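Local coordinates for protein oxidoreductase, zinc-binding dehydrogenase family (Myxococcus xanthus, PDB 5K1S) that acts as a zinc-binding medium-chain reductase in the alternative de novo biosynthesis of isovaleryl coenzyme A, at residues V56-H59 against D60-N63; D126-F130 against G131-P135; A171-V175 against R176-K180. All coordinates share one frame; numbering follows the deposited sequence. Where two conformers were deposited one is given.

Interaction 1 of 3, residues V56-H59 against D60-N63; sequences VCYH and DVIN. With ZN (zinc ion), chain F.
Cys57 and Asp60 form a capping box at the start of helix 58-64, with Cys57 as the N-cap. The backbone N of Cys57 donates to Asp60 OD2 at 3.1 Å. The bond is nearly straight at 169°, but the donor comes from above the carboxylate plane. Asp60 keeps its CG beside its own backbone N (chi1 -61°), which turns the carboxylate back to the cap. Tyr138 OH adds a weak bond to the same oxygen. Asp60 N donates to the backbone O of Cys57. Cys57 SG accepts weakly from His59 N at 3.5 Å and also binds the zinc ion at 2.5 Å. His79 and Cys166 are further ligands of this zinc. Replacing Asp60 by an alanine removes the carboxylate, and would probably leave Cys57 N without this acceptor and the zinc-bearing turn less firmly held. Tyr58 O accepts from Ile62 N, and His59 O from Asn63 N at 2.9 Å. Other parts of the chain satisfy two polar ends: His59 NE2 bonds Glu132, and the Asn63 amide bonds Thr71 and Gly131 O. Val61 CB lies over one face of the Tyr58 ring, 4.3 Å from its centroid, and Ile62 CG1 is 3.6 Å from Tyr58 CE2.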
loop_
_atom_site.group_PDB
_atom_site.type_symbol
_atom_site.label_atom_id
_atom_site.label_comp_id
_atom_site.label_asym_id
_atom_site.label_seq_id
_atom_site.Cartn_x
_atom_site.Cartn_y
_atom_site.Cartn_z
ATOM N N VAL A 56 29.782 -2.605 1.169
ATOM C CA VAL A 56 29.518 -3.393 -0.029
ATOM C C VAL A 56 28.058 -3.822 0.019
ATOM O O VAL A 56 27.656 -4.601 0.888
ATOM C CB VAL A 56 30.451 -4.605 -0.126
ATOM C CG1 VAL A 56 30.181 -5.386 -1.411
ATOM C CG2 VAL A 56 31.906 -4.163 -0.060
ATOM N N CYS A 57 27.263 -3.308 -0.914
ATOM C CA CYS A 57 25.851 -3.637 -1.028
ATOM C C CYS A 57 25.626 -4.459 -2.291
ATOM O O CYS A 57 26.233 -4.188 -3.330
ATOM C CB CYS A 57 25.003 -2.362 -1.065
ATOM S SG CYS A 57 23.240 -2.640 -1.264
ATOM N N TYR A 58 24.757 -5.472 -2.198
ATOM C CA TYR A 58 24.495 -6.319 -3.358
ATOM C C TYR A 58 24.064 -5.491 -4.561
ATOM O O TYR A 58 24.280 -5.898 -5.708
ATOM C CB TYR A 58 23.426 -7.362 -3.032
ATOM C CG TYR A 58 23.165 -8.318 -4.174
ATOM C CD1 TYR A 58 23.979 -9.424 -4.378
ATOM C CD2 TYR A 58 22.112 -8.109 -5.054
ATOM C CE1 TYR A 58 23.749 -10.298 -5.422
ATOM C CE2 TYR A 58 21.874 -8.980 -6.102
ATOM C CZ TYR A 58 22.695 -10.072 -6.280
ATOM O OH TYR A 58 22.463 -10.943 -7.322
ATOM N N HIS A 59 23.444 -4.335 -4.316
ATOM C CA HIS A 59 23.207 -3.366 -5.379
ATOM C C HIS A 59 24.468 -3.148 -6.208
ATOM O O HIS A 59 24.402 -3.022 -7.435
ATOM C CB HIS A 59 22.727 -2.053 -4.755
ATOM C CG HIS A 59 22.287 -1.021 -5.746
ATOM N ND1 HIS A 59 21.011 -0.985 -6.265
ATOM C CD2 HIS A 59 22.946 0.027 -6.296
ATOM C CE1 HIS A 59 20.903 0.036 -7.096
ATOM N NE2 HIS A 59 22.064 0.666 -7.132
ATOM N N ASP A 60 25.632 -3.115 -5.548
ATOM C CA ASP A 60 26.893 -2.921 -6.259
ATOM C C ASP A 60 27.178 -4.078 -7.207
ATOM O O ASP A 60 27.759 -3.881 -8.279
ATOM C CB ASP A 60 28.044 -2.767 -5.263
ATOM C CG ASP A 60 27.868 -1.573 -4.343
ATOM O OD1 ASP A 60 27.201 -0.595 -4.747
ATOM O OD2 ASP A 60 28.404 -1.613 -3.216
ATOM N N VAL A 61 26.799 -5.297 -6.817
ATOM C CA VAL A 61 26.969 -6.449 -7.700
ATOM C C VAL A 61 26.179 -6.241 -8.983
ATOM O O VAL A 61 26.712 -6.366 -10.092
ATOM C CB VAL A 61 26.542 -7.743 -6.982
ATOM C CG1 VAL A 61 26.610 -8.937 -7.931
ATOM C CG2 VAL A 61 27.410 -7.986 -5.755
ATOM N N ILE A 62 24.890 -5.924 -8.847
ATOM C CA ILE A 62 24.050 -5.683 -10.016
ATOM C C ILE A 62 24.668 -4.593 -10.880
ATOM O O ILE A 62 24.758 -4.720 -12.107
ATOM C CB ILE A 62 22.619 -5.316 -9.580
ATOM C CG1 ILE A 62 22.036 -6.395 -8.660
ATOM C CG2 ILE A 62 21.721 -5.139 -10.796
ATOM C CD1 ILE A 62 20.742 -5.993 -7.986
ATOM N N ASN A 63 25.117 -3.511 -10.244
ATOM C CA ASN A 63 25.763 -2.423 -10.968
ATOM C C ASN A 63 26.974 -2.927 -11.744
ATOM O O ASN A 63 27.156 -2.592 -12.920
ATOM C CB ASN A 63 26.165 -1.325 -9.979
ATOM C CG ASN A 63 26.590 -0.039 -10.662
ATOM O OD1 ASN A 63 26.340 0.166 -11.847
ATOM N ND2 ASN A 63 27.226 0.841 -9.904
HETATM ZN ZN ZN F . 22.580 -0.272 -0.878
#

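Interaction 2 of 3, residues D126-F130 against G131-P135; sequences DNRFF and GEELP
Glu132 lays its carboxylate alongside the CB-CG bond of Phe129, with Glu132 CD 3.4 Å from Phe129 CB. The two side chains point the same way, and the ring and carboxylate planes are only 7° apart. Glu132 OE2 is hydrogen-bonded to His59. The backbone here makes a type II beta turn from Phe129 to Glu132, with Gly131 at the third position at a positive phi of 84°. The turn belongs to the GroES-like region, in the loop between helix 113-116 and strand 141-145. The closing bond, from Glu132 N to Phe129 O, is weak at 3.4 Å. A firmer link runs from Gly131 N to Leu134 O at 2.9 Å, and a single beta bridge pairs Phe130 with Leu134. Leu134 CD2 meets the edge of the Arg128 guanidinium, 3.8 Å from Arg128 NE. The Phe130 ring packs on Met142 and Ala144 of strand 141-145. Upstream, Asp126 OD1 accepts from Arg128 N at 3.3 Å, making an Asx turn. Asp126 OD2 lies 3.2 Å from Arg128 NH1 but well out of the guanidinium plane, a pairing of charges without a directed N-H.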
loop_
_atom_site.group_PDB
_atom_site.type_symbol
_atom_site.label_atom_id
_atom_site.label_comp_id
_atom_site.label_asym_id
_atom_site.label_seq_id
_atom_site.Cartn_x
_atom_site.Cartn_y
_atom_site.Cartn_z
ATOM N N ASP A 126 16.018 14.688 -9.954
ATOM C CA ASP A 126 17.402 14.335 -9.631
ATOM C C ASP A 126 17.387 12.937 -9.025
ATOM O O ASP A 126 17.103 12.775 -7.835
ATOM C CB ASP A 126 18.034 15.343 -8.679
ATOM C CG ASP A 126 19.515 15.083 -8.451
ATOM O OD1 ASP A 126 20.002 14.001 -8.840
ATOM O OD2 ASP A 126 20.196 15.961 -7.879
ATOM N N ASN A 127 17.699 11.932 -9.846
ATOM C CA ASN A 127 17.738 10.542 -9.404
ATOM C C ASN A 127 19.143 9.956 -9.489
ATOM O O ASN A 127 19.297 8.736 -9.600
ATOM C CB ASN A 127 16.761 9.697 -10.223
ATOM C CG ASN A 127 17.008 9.803 -11.715
ATOM O OD1 ASN A 127 18.014 10.364 -12.154
ATOM N ND2 ASN A 127 16.091 9.259 -12.505
ATOM N N ARG A 128 20.171 10.800 -9.426
ATOM C CA ARG A 128 21.543 10.320 -9.508
ATOM C C ARG A 128 21.894 9.477 -8.289
ATOM O O ARG A 128 21.615 9.860 -7.150
ATOM C CB ARG A 128 22.504 11.501 -9.631
ATOM C CG ARG A 128 22.496 12.160 -11.003
ATOM C CD ARG A 128 22.525 13.674 -10.888
ATOM N NE ARG A 128 23.560 14.130 -9.967
ATOM C CZ ARG A 128 23.638 15.364 -9.481
ATOM N NH1 ARG A 128 22.738 16.278 -9.821
ATOM N NH2 ARG A 128 24.617 15.686 -8.646
ATOM N N PHE A 129 22.509 8.330 -8.540
ATOM C CA PHE A 129 22.972 7.428 -7.497
ATOM C C PHE A 129 24.479 7.556 -7.322
ATOM O O PHE A 129 25.213 7.831 -8.274
ATOM C CB PHE A 129 22.622 5.976 -7.839
ATOM C CG PHE A 129 21.254 5.549 -7.387
ATOM C CD1 PHE A 129 20.123 5.934 -8.087
ATOM C CD2 PHE A 129 21.101 4.741 -6.272
ATOM C CE1 PHE A 129 18.863 5.529 -7.673
ATOM C CE2 PHE A 129 19.846 4.334 -5.856
ATOM C CZ PHE A 129 18.727 4.726 -6.557
ATOM N N PHE A 130 24.936 7.354 -6.090
ATOM C CA PHE A 130 26.365 7.228 -5.847
ATOM C C PHE A 130 26.856 5.884 -6.369
ATOM O O PHE A 130 26.224 4.847 -6.153
ATOM C CB PHE A 130 26.672 7.367 -4.357
ATOM C CG PHE A 130 26.541 8.769 -3.842
ATOM C CD1 PHE A 130 25.326 9.241 -3.374
ATOM C CD2 PHE A 130 27.635 9.618 -3.825
ATOM C CE1 PHE A 130 25.207 10.533 -2.903
ATOM C CE2 PHE A 130 27.519 10.912 -3.358
ATOM C CZ PHE A 130 26.305 11.369 -2.895
ATOM N N GLY A 131 27.985 5.906 -7.071
ATOM C CA GLY A 131 28.485 4.712 -7.719
ATOM C C GLY A 131 27.884 4.438 -9.078
ATOM O O GLY A 131 28.168 3.387 -9.665
ATOM N N GLU A 132 27.058 5.348 -9.596
ATOM C CA GLU A 132 26.468 5.190 -10.919
ATOM C C GLU A 132 26.702 6.449 -11.746
ATOM O O GLU A 132 27.768 6.603 -12.348
ATOM C CB GLU A 132 24.978 4.865 -10.798
ATOM C CG GLU A 132 24.718 3.500 -10.174
ATOM C CD GLU A 132 23.276 3.300 -9.760
ATOM O OE1 GLU A 132 22.374 3.813 -10.455
ATOM O OE2 GLU A 132 23.047 2.632 -8.730
ATOM N N GLU A 133 25.732 7.366 -11.781
ATOM C CA GLU A 133 25.909 8.583 -12.566
ATOM C C GLU A 133 27.040 9.442 -12.018
ATOM O O GLU A 133 27.706 10.151 -12.782
ATOM C CB GLU A 133 24.607 9.385 -12.605
ATOM C CG GLU A 133 23.379 8.560 -12.956
ATOM C CD GLU A 133 22.253 9.402 -13.523
ATOM O OE1 GLU A 133 22.526 10.255 -14.394
ATOM O OE2 GLU A 133 21.095 9.216 -13.095
ATOM N N LEU A 134 27.271 9.397 -10.707
ATOM C CA LEU A 134 28.401 10.103 -10.128
ATOM C C LEU A 134 29.280 9.125 -9.352
ATOM O O LEU A 134 28.783 8.123 -8.825
ATOM C CB LEU A 134 27.949 11.250 -9.212
ATOM C CG LEU A 134 26.885 10.970 -8.156
ATOM C CD1 LEU A 134 27.523 10.428 -6.900
ATOM C CD2 LEU A 134 26.093 12.232 -7.848
ATOM N N PRO A 135 30.587 9.380 -9.277
ATOM C CA PRO A 135 31.504 8.369 -8.738
ATOM C C PRO A 135 31.145 7.953 -7.318
ATOM O O PRO A 135 30.593 8.729 -6.535
ATOM C CB PRO A 135 32.868 9.065 -8.787
ATOM C CG PRO A 135 32.720 10.112 -9.834
ATOM C CD PRO A 135 31.306 10.583 -9.731
#

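Interaction 3 of 3, residues A171-V175 against R176-K180; sequences AVHTV and RTRGK
Arg178 lays its aliphatic stem over one face of the His173 ring, in the last turns of helix 165-178. Arg178 CG is 3.9 Å from the ring centroid in a CH-pi contact, shifted toward the rim. The Arg178 chain bends at chi2 and chi3 and runs beside the ring. Thr177 CB also approaches the ring, 3.7 Å from His173 ND1. The backbone is wound more widely than an alpha helix here. Val172 O accepts from both Arg176 N at 2.9 Å and Thr177 N at 3.1 Å. From there the spacing is pi-type: Arg178 N donates to His173 O at 2.9 Å, and Gly179 N to Thr174 O. On the packed side Val172 rests on Ala317 and Leu320 of helix 311-323, and Val175 on Leu203 of helix 195-206. Arg176 also touches Leu203, stretches out fully from CG to NE and reaches back to helix 311-323 in a salt bridge with Glu316. Helix 195-206 lies in the region assigned to the Rossmann-type zinc-binding dehydrogenase family. The other side is looser. Thr177 and Lys180 are exposed, though Thr177 OG1 is bonded to Glu313, and Lys180 leaves the helix with a positive phi of 56°. His173 stays buried. Its ND1 bonds Glu313 OE2, the same oxygen that Thr177 OG1 bonds, and its NE2 bonds Glu300 of the second subunit. With a carboxylate at each ring nitrogen, the imidazole is likely to favour the protonated form, which would make it a charged link within the subunit and to the second subunit.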
loop_
_atom_site.group_PDB
_atom_site.type_symbol
_atom_site.label_atom_id
_atom_site.label_comp_id
_atom_site.label_asym_id
_atom_site.label_seq_id
_atom_site.Cartn_x
_atom_site.Cartn_y
_atom_site.Cartn_z
ATOM N N ALA A 171 15.592 0.945 7.523
ATOM C CA ALA A 171 14.690 0.591 8.613
ATOM C C ALA A 171 13.916 1.806 9.105
ATOM O O ALA A 171 12.703 1.727 9.331
ATOM C CB ALA A 171 15.477 -0.043 9.759
ATOM N N VAL A 172 14.598 2.941 9.281
ATOM C CA VAL A 172 13.914 4.158 9.708
ATOM C C VAL A 172 12.812 4.516 8.719
ATOM O O VAL A 172 11.666 4.778 9.103
ATOM C CB VAL A 172 14.921 5.313 9.872
ATOM C CG1 VAL A 172 14.199 6.635 10.132
ATOM C CG2 VAL A 172 15.894 5.010 11.006
ATOM N N HIS A 173 13.145 4.534 7.428
ATOM C CA HIS A 173 12.148 4.856 6.412
ATOM C C HIS A 173 10.985 3.872 6.453
ATOM O O HIS A 173 9.819 4.269 6.338
ATOM C CB HIS A 173 12.802 4.861 5.029
ATOM C CG HIS A 173 11.911 5.372 3.941
ATOM N ND1 HIS A 173 11.201 6.548 4.050
ATOM C CD2 HIS A 173 11.620 4.869 2.718
ATOM C CE1 HIS A 173 10.507 6.745 2.943
ATOM N NE2 HIS A 173 10.745 5.741 2.118
ATOM N N THR A 174 11.282 2.583 6.631
ATOM C CA THR A 174 10.247 1.552 6.625
ATOM C C THR A 174 9.454 1.551 7.926
ATOM O O THR A 174 8.221 1.632 7.912
ATOM C CB THR A 174 10.884 0.178 6.398
ATOM O OG1 THR A 174 11.656 0.198 5.191
ATOM C CG2 THR A 174 9.818 -0.906 6.297
ATOM N N VAL A 175 10.149 1.453 9.060
ATOM C CA VAL A 175 9.478 1.279 10.344
ATOM C C VAL A 175 8.750 2.555 10.751
ATOM O O VAL A 175 7.606 2.508 11.220
ATOM C CB VAL A 175 10.501 0.846 11.411
ATOM C CG1 VAL A 175 9.837 0.688 12.775
ATOM C CG2 VAL A 175 11.187 -0.451 10.996
ATOM N N ARG A 176 9.394 3.711 10.586
ATOM C CA ARG A 176 8.888 4.967 11.131
ATOM C C ARG A 176 8.176 5.818 10.086
ATOM O O ARG A 176 6.966 6.046 10.180
ATOM C CB ARG A 176 10.040 5.766 11.745
ATOM C CG ARG A 176 10.569 5.186 13.024
ATOM C CD ARG A 176 11.552 6.139 13.648
ATOM N NE ARG A 176 12.079 5.634 14.910
ATOM C CZ ARG A 176 13.054 6.222 15.597
ATOM N NH1 ARG A 176 13.612 7.336 15.138
ATOM N NH2 ARG A 176 13.472 5.694 16.737
ATOM N N THR A 177 8.919 6.306 9.092
ATOM C CA THR A 177 8.361 7.263 8.143
ATOM C C THR A 177 7.134 6.689 7.447
ATOM O O THR A 177 6.078 7.330 7.392
ATOM C CB THR A 177 9.427 7.660 7.119
ATOM O OG1 THR A 177 10.710 7.716 7.756
ATOM C CG2 THR A 177 9.104 9.014 6.521
ATOM N N ARG A 178 7.251 5.474 6.914
ATOM C CA ARG A 178 6.157 4.842 6.186
ATOM C C ARG A 178 5.293 3.975 7.095
ATOM O O ARG A 178 4.066 4.114 7.108
ATOM C CB ARG A 178 6.723 4.008 5.033
ATOM C CG ARG A 178 7.495 4.822 4.004
ATOM C CD ARG A 178 6.562 5.666 3.154
ATOM N NE ARG A 178 5.676 4.836 2.347
ATOM C CZ ARG A 178 4.608 5.286 1.697
ATOM N NH1 ARG A 178 4.278 6.569 1.758
ATOM N NH2 ARG A 178 3.866 4.449 0.988
ATOM N N GLY A 179 5.916 3.078 7.861
ATOM C CA GLY A 179 5.146 2.175 8.700
ATOM C C GLY A 179 4.446 2.882 9.845
ATOM O O GLY A 179 3.324 2.524 10.212
ATOM N N LYS A 180 5.095 3.891 10.426
ATOM C CA LYS A 180 4.536 4.631 11.559
ATOM C C LYS A 180 4.197 3.683 12.708
ATOM O O LYS A 180 3.125 3.756 13.314
ATOM C CB LYS A 180 3.307 5.437 11.133
ATOM C CG LYS A 180 3.562 6.399 9.986
ATOM C CD LYS A 180 2.276 7.068 9.537
ATOM C CE LYS A 180 2.466 7.827 8.236
ATOM N NZ LYS A 180 1.184 8.392 7.729
#

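Overall arrangement
The three contacts follow one another along the chain, and none nests in or crosses another. Interaction 1 closes the turn from strand 46-56 into helix 58-64, beside a zinc ion. Interaction 2 turns the loop between helix 113-116 and strand 141-145. His59 and Asn63 meet Glu132 and Gly131 there, so the two contacts join directly, with centres 13 Å apart, inside the GroES-like region. Interaction 3 lies in the last turns of helix 165-178, which leads on to strand 186-190 of the six-stranded parallel sheet. It touches neither of the others, with nearest atoms about 12 Å away. It lies on the opposite side of the chain's centre from interaction 1 and reaches the second subunit.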